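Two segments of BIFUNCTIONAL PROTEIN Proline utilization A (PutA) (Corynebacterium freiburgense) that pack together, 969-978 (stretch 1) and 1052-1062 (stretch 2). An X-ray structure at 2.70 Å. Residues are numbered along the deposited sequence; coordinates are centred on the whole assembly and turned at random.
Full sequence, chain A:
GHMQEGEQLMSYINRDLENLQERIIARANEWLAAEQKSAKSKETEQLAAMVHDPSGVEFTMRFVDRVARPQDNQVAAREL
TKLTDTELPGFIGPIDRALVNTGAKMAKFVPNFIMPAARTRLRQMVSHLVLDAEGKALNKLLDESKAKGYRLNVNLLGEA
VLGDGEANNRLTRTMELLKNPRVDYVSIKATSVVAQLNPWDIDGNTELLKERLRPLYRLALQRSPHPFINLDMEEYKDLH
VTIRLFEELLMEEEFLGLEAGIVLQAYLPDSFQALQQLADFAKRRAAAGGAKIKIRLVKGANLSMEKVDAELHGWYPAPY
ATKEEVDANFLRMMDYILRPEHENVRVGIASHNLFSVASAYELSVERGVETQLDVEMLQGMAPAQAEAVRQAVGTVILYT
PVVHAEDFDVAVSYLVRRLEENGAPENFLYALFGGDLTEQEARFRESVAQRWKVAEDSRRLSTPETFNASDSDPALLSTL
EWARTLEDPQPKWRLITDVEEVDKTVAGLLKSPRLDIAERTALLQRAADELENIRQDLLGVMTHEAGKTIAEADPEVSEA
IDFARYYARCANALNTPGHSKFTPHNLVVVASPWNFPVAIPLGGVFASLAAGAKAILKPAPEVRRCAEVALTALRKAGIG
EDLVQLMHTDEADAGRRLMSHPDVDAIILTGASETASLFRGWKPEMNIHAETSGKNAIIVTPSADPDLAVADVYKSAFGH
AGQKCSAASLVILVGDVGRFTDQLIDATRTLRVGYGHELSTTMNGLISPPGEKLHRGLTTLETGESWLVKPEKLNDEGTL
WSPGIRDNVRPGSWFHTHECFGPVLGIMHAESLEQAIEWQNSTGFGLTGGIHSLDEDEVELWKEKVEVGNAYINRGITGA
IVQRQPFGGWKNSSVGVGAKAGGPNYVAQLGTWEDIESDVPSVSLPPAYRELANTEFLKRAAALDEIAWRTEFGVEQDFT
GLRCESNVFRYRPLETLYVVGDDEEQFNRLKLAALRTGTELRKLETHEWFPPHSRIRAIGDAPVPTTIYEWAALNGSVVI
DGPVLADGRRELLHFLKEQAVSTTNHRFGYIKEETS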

# COMPACT_ATOMS: atom_id res chain seq x y z
N PHE A 969 9.79 -4.32 14.30
CA PHE A 969 10.15 -3.13 15.07
C PHE A 969 11.36 -3.50 15.92
O PHE A 969 11.26 -4.38 16.78
CB PHE A 969 9.00 -2.66 15.95
CG PHE A 969 9.32 -1.43 16.74
CD1 PHE A 969 9.28 -0.18 16.14
CD2 PHE A 969 9.68 -1.52 18.08
CE1 PHE A 969 9.60 0.95 16.87
CE2 PHE A 969 10.01 -0.39 18.81
CZ PHE A 969 9.98 0.85 18.21
N ARG A 970 12.48 -2.84 15.68
CA ARG A 970 13.70 -3.22 16.35
C ARG A 970 14.50 -1.98 16.69
O ARG A 970 14.28 -0.88 16.15
CB ARG A 970 14.56 -4.19 15.50
CG ARG A 970 15.09 -3.64 14.21
CD ARG A 970 15.85 -4.71 13.42
NE ARG A 970 16.58 -4.14 12.29
CZ ARG A 970 17.52 -4.78 11.60
NH1 ARG A 970 17.88 -6.01 11.95
NH2 ARG A 970 18.12 -4.19 10.58
N TYR A 971 15.47 -2.18 17.58
CA TYR A 971 16.37 -1.11 17.99
C TYR A 971 17.75 -1.37 17.40
O TYR A 971 18.24 -2.50 17.45
CB TYR A 971 16.42 -1.03 19.51
CG TYR A 971 15.08 -0.73 20.15
CD1 TYR A 971 14.17 -1.75 20.41
CD2 TYR A 971 14.69 0.59 20.45
CE1 TYR A 971 12.93 -1.48 21.00
CE2 TYR A 971 13.46 0.87 21.03
CZ TYR A 971 12.59 -0.17 21.30
OH TYR A 971 11.38 0.08 21.88
N ARG A 972 18.36 -0.34 16.82
CA ARG A 972 19.73 -0.40 16.30
C ARG A 972 20.67 0.43 17.18
O ARG A 972 20.26 1.46 17.72
CB ARG A 972 19.86 0.13 14.86
CG ARG A 972 18.95 -0.51 13.87
CD ARG A 972 19.24 -1.97 13.80
NE ARG A 972 20.40 -2.27 12.98
CZ ARG A 972 20.91 -3.49 12.87
NH1 ARG A 972 20.34 -4.48 13.54
NH2 ARG A 972 21.96 -3.72 12.07
N PRO A 973 21.94 0.05 17.28
CA PRO A 973 22.84 0.78 18.18
C PRO A 973 23.16 2.16 17.63
O PRO A 973 23.40 2.32 16.43
CB PRO A 973 24.09 -0.10 18.21
CG PRO A 973 24.10 -0.75 16.90
CD PRO A 973 22.65 -1.01 16.56
N LEU A 974 23.09 3.16 18.52
CA LEU A 974 23.67 4.48 18.24
C LEU A 974 25.19 4.39 18.32
O LEU A 974 25.73 3.92 19.31
CB LEU A 974 23.16 5.50 19.24
CG LEU A 974 23.70 6.93 19.13
CD1 LEU A 974 22.94 7.67 18.08
CD2 LEU A 974 23.62 7.66 20.48
N GLU A 975 25.88 4.83 17.26
CA GLU A 975 27.33 4.64 17.15
C GLU A 975 28.11 5.48 18.16
O GLU A 975 29.01 4.98 18.83
CB GLU A 975 27.79 4.96 15.73
CG GLU A 975 27.11 4.11 14.66
CD GLU A 975 27.55 4.48 13.26
OE1 GLU A 975 28.71 4.96 13.10
OE2 GLU A 975 26.74 4.30 12.32
N THR A 976 27.79 6.77 18.27
CA THR A 976 28.55 7.69 19.09
C THR A 976 27.60 8.55 19.92
O THR A 976 26.68 9.17 19.36
CB THR A 976 29.42 8.62 18.24
OG1 THR A 976 30.30 7.86 17.40
CG2 THR A 976 30.25 9.50 19.15
N LEU A 977 27.88 8.63 21.22
CA LEU A 977 27.18 9.51 22.15
C LEU A 977 28.17 10.49 22.78
O LEU A 977 29.25 10.09 23.23
CB LEU A 977 26.44 8.72 23.23
CG LEU A 977 25.64 9.59 24.21
CD1 LEU A 977 24.57 10.31 23.47
CD2 LEU A 977 25.01 8.78 25.30
N TYR A 978 27.84 11.77 22.75
CA TYR A 978 28.64 12.81 23.37
C TYR A 978 28.15 13.07 24.79
O TYR A 978 26.95 13.06 25.06
CB TYR A 978 28.59 14.10 22.54
CG TYR A 978 29.39 13.99 21.26
CD1 TYR A 978 30.77 14.23 21.26
CD2 TYR A 978 28.79 13.64 20.05
CE1 TYR A 978 31.52 14.12 20.12
CE2 TYR A 978 29.54 13.53 18.86
CZ TYR A 978 30.91 13.78 18.91
OH TYR A 978 31.68 13.69 17.76
N LEU A 1052 18.22 3.63 28.23
CA LEU A 1052 18.83 2.99 27.06
C LEU A 1052 18.28 3.53 25.73
O LEU A 1052 18.90 3.32 24.68
CB LEU A 1052 18.67 1.46 27.13
CG LEU A 1052 19.54 0.74 28.18
CD1 LEU A 1052 19.21 -0.73 28.37
CD2 LEU A 1052 21.01 0.84 27.86
N LEU A 1053 17.15 4.26 25.74
CA LEU A 1053 16.66 4.82 24.48
C LEU A 1053 17.67 5.81 23.91
O LEU A 1053 17.81 5.93 22.69
CB LEU A 1053 15.28 5.46 24.66
CG LEU A 1053 14.09 4.50 24.93
CD1 LEU A 1053 12.80 5.19 25.28
CD2 LEU A 1053 13.83 3.56 23.82
N HIS A 1054 18.43 6.47 24.78
CA HIS A 1054 19.47 7.40 24.36
C HIS A 1054 20.61 6.71 23.63
O HIS A 1054 21.40 7.39 22.97
CB HIS A 1054 20.01 8.15 25.58
CG HIS A 1054 18.96 8.88 26.35
ND1 HIS A 1054 18.89 8.86 27.72
CD2 HIS A 1054 17.95 9.67 25.93
CE1 HIS A 1054 17.86 9.59 28.12
NE2 HIS A 1054 17.27 10.09 27.05
N PHE A 1055 20.69 5.38 23.71
CA PHE A 1055 21.77 4.64 23.08
C PHE A 1055 21.33 3.86 21.85
O PHE A 1055 22.13 3.09 21.30
CB PHE A 1055 22.41 3.70 24.11
CG PHE A 1055 23.11 4.44 25.22
CD1 PHE A 1055 22.38 5.05 26.23
CD2 PHE A 1055 24.48 4.53 25.24
CE1 PHE A 1055 23.02 5.74 27.25
CE2 PHE A 1055 25.13 5.21 26.27
CZ PHE A 1055 24.40 5.82 27.27
N LEU A 1056 20.09 4.06 21.40
CA LEU A 1056 19.46 3.22 20.37
C LEU A 1056 18.70 4.07 19.35
O LEU A 1056 18.09 5.10 19.66
CB LEU A 1056 18.50 2.20 20.99
CG LEU A 1056 19.12 1.21 21.99
CD1 LEU A 1056 18.01 0.56 22.79
CD2 LEU A 1056 19.95 0.15 21.28
N LYS A 1057 18.69 3.59 18.12
CA LYS A 1057 17.91 4.18 17.05
C LYS A 1057 16.80 3.21 16.66
O LYS A 1057 17.07 2.07 16.25
CB LYS A 1057 18.82 4.46 15.84
CG LYS A 1057 19.94 5.45 16.05
CD LYS A 1057 20.72 5.60 14.75
CE LYS A 1057 21.30 4.26 14.34
NZ LYS A 1057 22.42 4.32 13.36
N GLU A 1058 15.56 3.65 16.76
CA GLU A 1058 14.45 2.78 16.41
C GLU A 1058 14.43 2.56 14.90
O GLU A 1058 14.85 3.43 14.12
CB GLU A 1058 13.13 3.40 16.87
CG GLU A 1058 13.06 3.64 18.36
CD GLU A 1058 11.78 4.32 18.82
OE1 GLU A 1058 11.66 4.60 20.04
OE2 GLU A 1058 10.92 4.60 17.95
N GLN A 1059 13.96 1.37 14.48
CA GLN A 1059 13.88 1.05 13.05
C GLN A 1059 12.76 0.06 12.75
O GLN A 1059 12.62 -0.97 13.42
CB GLN A 1059 15.20 0.46 12.54
CG GLN A 1059 15.18 0.03 11.08
CD GLN A 1059 16.47 -0.61 10.64
OE1 GLN A 1059 16.85 -1.66 11.15
NE2 GLN A 1059 17.13 0.01 9.66
N ALA A 1060 12.02 0.33 11.67
CA ALA A 1060 10.99 -0.57 11.15
C ALA A 1060 11.47 -1.22 9.87
O ALA A 1060 11.91 -0.52 8.95
CB ALA A 1060 9.69 0.19 10.88
N VAL A 1061 11.41 -2.55 9.80
CA VAL A 1061 11.80 -3.30 8.60
C VAL A 1061 10.58 -4.07 8.10
O VAL A 1061 10.14 -5.03 8.75
CB VAL A 1061 12.97 -4.26 8.85
CG1 VAL A 1061 13.48 -4.80 7.53
CG2 VAL A 1061 14.08 -3.57 9.63
N SER A 1062 10.09 -3.68 6.93
CA SER A 1062 8.88 -4.25 6.33
C SER A 1062 9.28 -5.02 5.09
O SER A 1062 9.87 -4.44 4.17
CB SER A 1062 7.89 -3.15 5.99
OG SER A 1062 6.75 -3.71 5.38

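Stretch 2 opens with a 3-10 segment, closed by Phe 1055 N donating to Leu 1052 O at 2.9 Å; the whole contact buries 879 Å², both sides summed. Leu 1053 reaches the Tyr 971 ring, CD2 to CE2 at 3.9 Å. His 1054 contributes mainly its carbonyl, with O lying 3.3 Å from Leu 974 CD2, while its ring leads away. Phe 1055 O accepts from Leu 974 N at 2.9 Å with an N-H...O angle of 163°, extending the pairing past the end of the strand at Pro 973. The buried Phe 1055 ring receives Leu 977 CD2 over one face, 4.0 Å from the centroid and 27° off the normal, a CH-pi contact suited to two buried, apolar residues.

From Leu 1056 the chain runs antiparallel to strand 969-973, at 144° between directions. Leu 1056 sits opposite Pro 973, which lacks an amide hydrogen; this is a non-hydrogen-bonded position, so no cross-strand bond is forfeited. Leu 1056 CA instead approaches Arg 972 O at 3.3 Å, and its CD1 lies 4.0 Å from Tyr 971 CB.

Lys 1057 forms the first reciprocal pair: its N donates to Arg 972 O at 2.7 Å (174°), and its O accepts from Arg 972 N at 2.8 Å (168°). Its long aliphatic chain covers backbone, CE lying 3.5 Å from Pro 973 O, but NZ stays 4.4 Å from Glu 975 OE2, beyond a salt bridge. Glu 1058 shares a face with Tyr 971 and Phe 969; its CG packs 3.9 Å from Tyr 971 CE2.

Gln 1059 repeats the reciprocal pattern, O with Arg 970 N at 2.9 Å and N with Arg 970 O at 2.8 Å. On the other face, its amide oxygen OE1 can accept from both Arg 970 NE (2.7 Å) and NH2 (2.9 Å), at the guanidinium edge.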